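Local coordinates for SnoaL-like domain-containing protein (Burkholderia xenovorans LB400, PDB 3FGY), which is of unknown function but adopts the NTF2-like fold of the SnoaL-like family, whose cone-shaped interior probably holds a small ligand, at residues P73-Q78 with V82-F87; K12-A17 with I34-P39; A106-V109 with V114-I117. All blocks are in the same frame, centred on the assembly; numbering follows the deposited sequence. Where two conformers were deposited one is given.

Contact 1: residues P73-Q78 with V82-F87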
# COMPACT_ATOMS: atom_id res chain seq x y z
N PRO A 73 -8.42 -10.98 3.69
CA PRO A 73 -7.16 -10.23 3.67
C PRO A 73 -6.09 -10.90 4.52
O PRO A 73 -6.37 -11.84 5.30
CB PRO A 73 -7.53 -8.89 4.28
CG PRO A 73 -8.67 -9.17 5.16
CD PRO A 73 -9.42 -10.34 4.56
N GLU A 74 -4.87 -10.39 4.34
CA GLU A 74 -3.69 -10.76 5.10
C GLU A 74 -3.41 -9.69 6.11
O GLU A 74 -3.55 -8.48 5.83
CB GLU A 74 -2.49 -10.89 4.15
CG GLU A 74 -1.17 -11.09 4.82
CD GLU A 74 0.02 -10.90 3.86
OE1 GLU A 74 -0.17 -10.32 2.78
OE2 GLU A 74 1.14 -11.31 4.25
N PHE A 75 -3.04 -10.12 7.32
CA PHE A 75 -2.66 -9.19 8.38
C PHE A 75 -1.17 -9.35 8.66
O PHE A 75 -0.71 -10.48 8.93
CB PHE A 75 -3.48 -9.44 9.66
CG PHE A 75 -4.93 -9.20 9.47
CD1 PHE A 75 -5.73 -10.18 8.90
CD2 PHE A 75 -5.50 -7.99 9.80
CE1 PHE A 75 -7.07 -9.96 8.69
CE2 PHE A 75 -6.83 -7.77 9.58
CZ PHE A 75 -7.62 -8.75 9.03
N VAL A 76 -0.44 -8.25 8.60
CA VAL A 76 0.96 -8.21 8.95
C VAL A 76 1.11 -7.19 10.06
O VAL A 76 0.86 -6.00 9.83
CB VAL A 76 1.84 -7.83 7.76
CG1 VAL A 76 3.33 -7.87 8.17
CG2 VAL A 76 1.56 -8.76 6.57
N ALA A 77 1.52 -7.66 11.25
CA ALA A 77 1.47 -6.89 12.48
C ALA A 77 2.85 -6.86 13.16
O ALA A 77 3.51 -7.89 13.31
CB ALA A 77 0.41 -7.48 13.46
N GLN A 78 3.26 -5.67 13.59
CA GLN A 78 4.48 -5.49 14.36
C GLN A 78 4.31 -4.22 15.18
O GLN A 78 3.80 -3.20 14.68
CB GLN A 78 5.70 -5.42 13.43
CG GLN A 78 7.02 -5.49 14.17
CD GLN A 78 8.22 -5.58 13.25
OE1 GLN A 78 8.21 -5.07 12.14
NE2 GLN A 78 9.30 -6.19 13.75
N VAL A 82 -0.68 -2.60 12.29
CA VAL A 82 -1.29 -3.71 11.59
C VAL A 82 -1.51 -3.24 10.16
O VAL A 82 -2.21 -2.26 9.92
CB VAL A 82 -2.65 -4.12 12.23
CG1 VAL A 82 -3.23 -5.30 11.53
CG2 VAL A 82 -2.47 -4.45 13.70
N LEU A 83 -0.82 -3.87 9.22
CA LEU A 83 -1.05 -3.60 7.82
C LEU A 83 -1.92 -4.71 7.27
O LEU A 83 -1.62 -5.90 7.44
CB LEU A 83 0.27 -3.47 7.09
CG LEU A 83 0.80 -2.03 7.07
CD1 LEU A 83 1.03 -1.43 8.47
CD2 LEU A 83 2.06 -1.96 6.17
N VAL A 84 -3.02 -4.32 6.64
CA VAL A 84 -3.98 -5.24 6.07
C VAL A 84 -3.82 -5.20 4.55
O VAL A 84 -3.94 -4.13 3.94
CB VAL A 84 -5.43 -4.87 6.48
CG1 VAL A 84 -6.38 -5.97 6.02
CG2 VAL A 84 -5.54 -4.69 8.02
N VAL A 85 -3.55 -6.36 3.95
CA VAL A 85 -3.24 -6.48 2.54
C VAL A 85 -4.36 -7.25 1.86
O VAL A 85 -4.68 -8.36 2.26
CB VAL A 85 -1.90 -7.24 2.32
CG1 VAL A 85 -1.53 -7.25 0.84
CG2 VAL A 85 -0.79 -6.55 3.18
N GLY A 86 -4.98 -6.64 0.85
CA GLY A 86 -6.12 -7.30 0.24
C GLY A 86 -6.39 -6.90 -1.19
O GLY A 86 -5.60 -6.19 -1.81
N PHE A 87 -7.52 -7.38 -1.68
CA PHE A 87 -7.90 -7.19 -3.08
C PHE A 87 -9.42 -7.07 -3.12
O PHE A 87 -10.13 -7.79 -2.40
CB PHE A 87 -7.38 -8.35 -3.93
CG PHE A 87 -7.87 -8.33 -5.35
CD1 PHE A 87 -7.23 -7.58 -6.33
CD2 PHE A 87 -8.98 -9.07 -5.71
CE1 PHE A 87 -7.71 -7.57 -7.65
CE2 PHE A 87 -9.46 -9.05 -6.99
CZ PHE A 87 -8.82 -8.31 -7.97

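Contact 2: residues K12-A17 with I34-P39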
# COMPACT_ATOMS: atom_id res chain seq x y z
N LYS A 12 -9.55 -6.75 13.22
CA LYS A 12 -10.61 -7.66 12.77
C LYS A 12 -12.00 -7.26 13.31
O LYS A 12 -12.99 -7.31 12.57
CB LYS A 12 -10.25 -9.12 13.14
CG LYS A 12 -9.06 -9.66 12.34
CD LYS A 12 -8.71 -11.10 12.71
CE LYS A 12 -7.59 -11.64 11.82
NZ LYS A 12 -7.03 -12.95 12.31
N ASP A 13 -12.08 -6.84 14.58
CA ASP A 13 -13.33 -6.32 15.18
C ASP A 13 -13.81 -5.02 14.50
O ASP A 13 -15.01 -4.73 14.47
CB ASP A 13 -13.15 -6.02 16.67
CG ASP A 13 -12.99 -7.26 17.53
OD1 ASP A 13 -13.31 -8.38 17.04
OD2 ASP A 13 -12.55 -7.11 18.69
N PHE A 14 -12.85 -4.25 13.97
CA PHE A 14 -13.11 -2.96 13.34
C PHE A 14 -13.92 -3.17 12.06
O PHE A 14 -15.01 -2.59 11.91
CB PHE A 14 -11.77 -2.25 13.06
CG PHE A 14 -11.90 -0.90 12.40
CD1 PHE A 14 -12.33 0.21 13.11
CD2 PHE A 14 -11.56 -0.75 11.06
CE1 PHE A 14 -12.43 1.44 12.48
CE2 PHE A 14 -11.65 0.48 10.44
CZ PHE A 14 -12.09 1.57 11.15
N PHE A 15 -13.40 -4.02 11.18
CA PHE A 15 -14.15 -4.50 10.02
C PHE A 15 -15.38 -5.36 10.38
O PHE A 15 -16.35 -5.43 9.62
CB PHE A 15 -13.26 -5.33 9.11
CG PHE A 15 -11.93 -4.71 8.82
CD1 PHE A 15 -11.80 -3.33 8.66
CD2 PHE A 15 -10.79 -5.50 8.68
CE1 PHE A 15 -10.55 -2.76 8.38
CE2 PHE A 15 -9.55 -4.94 8.40
CZ PHE A 15 -9.43 -3.56 8.25
N ALA A 16 -15.34 -6.03 11.53
CA ALA A 16 -16.47 -6.86 11.96
C ALA A 16 -17.70 -5.98 12.19
O ALA A 16 -18.80 -6.30 11.71
CB ALA A 16 -16.13 -7.63 13.23
N ALA A 17 -17.51 -4.89 12.93
CA ALA A 17 -18.58 -3.93 13.19
C ALA A 17 -18.95 -3.19 11.92
O ALA A 17 -20.10 -2.75 11.74
CB ALA A 17 -18.16 -2.96 14.29
N ILE A 34 -9.80 9.37 15.77
CA ILE A 34 -9.43 8.49 14.64
C ILE A 34 -9.26 9.31 13.36
O ILE A 34 -10.04 10.20 13.08
CB ILE A 34 -10.47 7.35 14.44
CG1 ILE A 34 -10.01 6.39 13.34
CG2 ILE A 34 -11.84 7.91 14.13
CD1 ILE A 34 -10.71 5.03 13.36
N GLU A 35 -8.20 9.03 12.61
CA GLU A 35 -7.89 9.68 11.35
C GLU A 35 -7.85 8.60 10.27
O GLU A 35 -7.16 7.61 10.47
CB GLU A 35 -6.49 10.27 11.49
CG GLU A 35 -5.94 10.93 10.28
CD GLU A 35 -4.52 11.36 10.51
OE1 GLU A 35 -3.60 10.52 10.37
OE2 GLU A 35 -4.33 12.54 10.84
N TRP A 36 -8.59 8.78 9.18
CA TRP A 36 -8.60 7.81 8.07
C TRP A 36 -8.32 8.57 6.79
O TRP A 36 -9.14 9.38 6.31
CB TRP A 36 -9.95 7.09 8.04
CG TRP A 36 -10.16 5.97 7.07
CD1 TRP A 36 -9.49 5.72 5.88
CD2 TRP A 36 -11.16 4.96 7.18
NE1 TRP A 36 -10.02 4.59 5.27
CE2 TRP A 36 -11.04 4.11 6.03
CE3 TRP A 36 -12.14 4.67 8.12
CZ2 TRP A 36 -11.87 3.03 5.83
CZ3 TRP A 36 -12.93 3.60 7.94
CH2 TRP A 36 -12.82 2.79 6.80
N ILE A 37 -7.16 8.27 6.22
CA ILE A 37 -6.64 8.97 5.05
C ILE A 37 -6.84 8.13 3.80
O ILE A 37 -6.41 6.97 3.74
CB ILE A 37 -5.13 9.31 5.23
CG1 ILE A 37 -4.87 10.15 6.50
CG2 ILE A 37 -4.58 9.97 3.97
CD1 ILE A 37 -3.39 10.39 6.79
N ILE A 38 -7.48 8.72 2.79
CA ILE A 38 -7.78 8.07 1.54
C ILE A 38 -7.19 8.93 0.42
O ILE A 38 -7.56 10.09 0.27
CB ILE A 38 -9.30 7.88 1.37
CG1 ILE A 38 -9.86 7.05 2.55
CG2 ILE A 38 -9.59 7.22 0.01
CD1 ILE A 38 -11.35 6.71 2.37
N PRO A 39 -6.23 8.37 -0.35
CA PRO A 39 -5.60 9.17 -1.38
C PRO A 39 -6.41 9.24 -2.67
O PRO A 39 -7.45 8.56 -2.82
CB PRO A 39 -4.29 8.41 -1.64
CG PRO A 39 -4.65 7.00 -1.49
CD PRO A 39 -5.70 6.98 -0.35

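Contact 3: residues A106-V109 with V114-I117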
# COMPACT_ATOMS: atom_id res chain seq x y z
N ALA A 106 -2.92 0.64 6.22
CA ALA A 106 -1.87 0.71 7.24
C ALA A 106 -2.51 1.33 8.46
O ALA A 106 -2.95 2.49 8.43
CB ALA A 106 -0.68 1.55 6.77
N ILE A 107 -2.59 0.53 9.50
CA ILE A 107 -3.34 0.88 10.70
C ILE A 107 -2.41 0.97 11.91
O ILE A 107 -1.49 0.16 12.06
CB ILE A 107 -4.50 -0.12 10.94
CG1 ILE A 107 -5.41 -0.16 9.70
CG2 ILE A 107 -5.29 0.27 12.17
CD1 ILE A 107 -6.51 -1.15 9.78
N THR A 108 -2.68 1.95 12.77
CA THR A 108 -2.03 2.09 14.07
C THR A 108 -3.09 1.90 15.14
O THR A 108 -4.18 2.50 15.05
CB THR A 108 -1.36 3.47 14.23
OG1 THR A 108 -0.42 3.68 13.17
CG2 THR A 108 -0.65 3.57 15.60
N VAL A 109 -2.80 1.02 16.09
CA VAL A 109 -3.68 0.74 17.21
C VAL A 109 -2.97 1.19 18.47
O VAL A 109 -1.80 0.84 18.68
CB VAL A 109 -3.97 -0.75 17.35
CG1 VAL A 109 -4.87 -1.02 18.59
CG2 VAL A 109 -4.54 -1.31 16.04
N VAL A 114 -8.39 1.60 17.25
CA VAL A 114 -7.83 2.05 15.99
C VAL A 114 -7.71 3.57 15.99
O VAL A 114 -8.70 4.28 16.21
CB VAL A 114 -8.69 1.60 14.80
CG1 VAL A 114 -8.12 2.18 13.49
CG2 VAL A 114 -8.77 0.06 14.75
N THR A 115 -6.49 4.07 15.79
CA THR A 115 -6.22 5.50 15.88
C THR A 115 -5.88 6.17 14.55
O THR A 115 -6.21 7.34 14.36
CB THR A 115 -5.08 5.79 16.89
OG1 THR A 115 -3.81 5.31 16.39
CG2 THR A 115 -5.40 5.14 18.24
N SER A 116 -5.21 5.46 13.64
CA SER A 116 -4.85 6.02 12.33
C SER A 116 -4.97 4.94 11.29
O SER A 116 -4.57 3.79 11.54
CB SER A 116 -3.41 6.52 12.32
OG SER A 116 -3.23 7.55 13.28
N ILE A 117 -5.53 5.30 10.15
CA ILE A 117 -5.62 4.44 8.99
C ILE A 117 -5.14 5.26 7.81
O ILE A 117 -5.54 6.41 7.65
CB ILE A 117 -7.09 4.03 8.72
CG1 ILE A 117 -7.67 3.28 9.92
CG2 ILE A 117 -7.26 3.24 7.40
CD1 ILE A 117 -9.16 3.16 9.88

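Contact 1: residues P73-Q78 with V82-F87
E74 O takes the amide of V85 at 2.8 Å from E74 O to V85 N, and the CA of V84 also leans on it in a CA-H...O contact. The return bond, E74 N to V85 O, is almost straight, with 176° at the hydrogen. Two residues on, V76 and L83 repeat the exchange, V76 O receiving L83 N at 2.8 Å. These two hydrogen-bonded pairs alternate with the non-hydrogen-bonded pairs F75-V84 and A77-V82, the regular ladder of an antiparallel beta hairpin. On the face carrying F75, A77, V82 and V84 the contact is apolar. F75 has CG anti to its carbonyl carbon (chi1 -64°), and this swings the ring in toward the partner strand, beside V84: V84 CG1 lies over one ring face, V84 CG2 comes within 3.7 Å of F75 CE2, and V82 CG1 meets the ring at its edge, 3.9 Å from F75 CD2. V84 uses both branches, since its CG1, besides lying over that ring face, packs 3.6 Å from P73 CB, the P73 and V84 side chains running alongside each other. The other face carries E74, V76, L83 and V85. Here the extended E74 chain lies beside V85, with E74 OE1 3.6 Å from V85 CB, while its carboxylate forms a salt bridge through OE2 with R81 of the second subunit. That face meets the partner chain: L83 packs on its own counterpart, and V76 on L83 of the second subunit. The strand containing P73-Q78 is outermost in the sheet of its own chain; across V82-F87 lies strand 98-110, bonded through V82, V84 and G86, and helix 5-20 covers F75, A77 and V82 with V8, V11 and K12.

Contact 2: residues K12-A17 with I34-P39
F14 reaches from the helix to the strand and meets I34 and W36 with the far end of its ring. Its CB leaves the helix toward strand 34-38, and CG stands anti to the backbone N (chi1 179°), which carries the ring straight out toward a strand whose backbone stays well away, F14 CA being 12.1 Å from I34 CA. Along the near part of the ring the neighbour is F15 of the same helix, whose CE1 sits in the F14 plane at the edge. Farther out, CE1 touches the tip of I34, with F14 CE1 4.1 Å from I34 CD1; the two side chains come from opposite directions, and I34 is itself stretched out by a CG1 anti to its backbone N. CE2 and then CZ meet the indole of W36, F14 CZ lying 3.9 Å from W36 CZ3. In this way helix 5-20 closes over the concave side of the curved sheet, the packing of helix on sheet that shapes the cone of the NTF2-like fold. The two aromatic rings are neither parallel nor perpendicular: their planes are inclined at 52°, and the centroids of the F14 ring and the six-membered ring of W36 are 5.9 Å apart. W36 CZ3 lies near the plane of the F14 ring, at its edge. The indole N-H is used on another strand, W36 NE1 bonding to E119 OE2, which helps fix the rotation of the indole. L54, L57 and L58 of helix 50-64 touch W36, while V29 and I117 also pack against F14.

Contact 3: residues A106-V109 with V114-I117
T108 O is met by two successive backbone amides, T115 N at 2.9 Å and, more weakly, S116 N at 3.4 Å from T108 O. That is a classic beta bulge: T115 and S116 both stand opposite T108, and the register of the antiparallel hairpin slips by one residue between T108 and V109. The bulge sits in the hairpin of strands 98-110 and 113-120. Beyond it, T108 N returns a normal bond to S116 O at 2.9 Å. The T115 hydroxyl also lies near the shared carbonyl, placed there by its chi1 of 69°, which sets OG1 between backbone N and carbonyl carbon; T115 OG1 is 3.7 Å from T108 CG2. T108 OG1 turns to R81 instead, on the neighbouring strand. On the apolar face I107 meets two partners with different branches. Its CG1 runs beside that of I117, whereas its CG2 branch crosses V114 obliquely. Helix 5-20 covers this face, with V11 on I107 and F14 on I117. I107 CG2 lies 3.7 Å from V114 CG1.

How the contacts relate
All three contacts belong to one sheet and the helix 5-20 that covers it. Contacts 2 and 3 are closest, with centres about 7 Å apart: E35 O is 2.8 Å from I117 N, and F14 CZ reaches I117 CD1 at 3.6 Å. Contact 1 joins contact 3 through adjacent strands, V82 O lying 2.9 Å from I107 N, and touches contact 2 where F15 CE2 packs on V84 CG2. An unidentified ligand is bound about 6 Å from the side chain of W36, and the side chains of V84 and I117 each lie about 9 Å from such a ligand, consistent with a pocket lined from contact 2, with the two hairpins farther off.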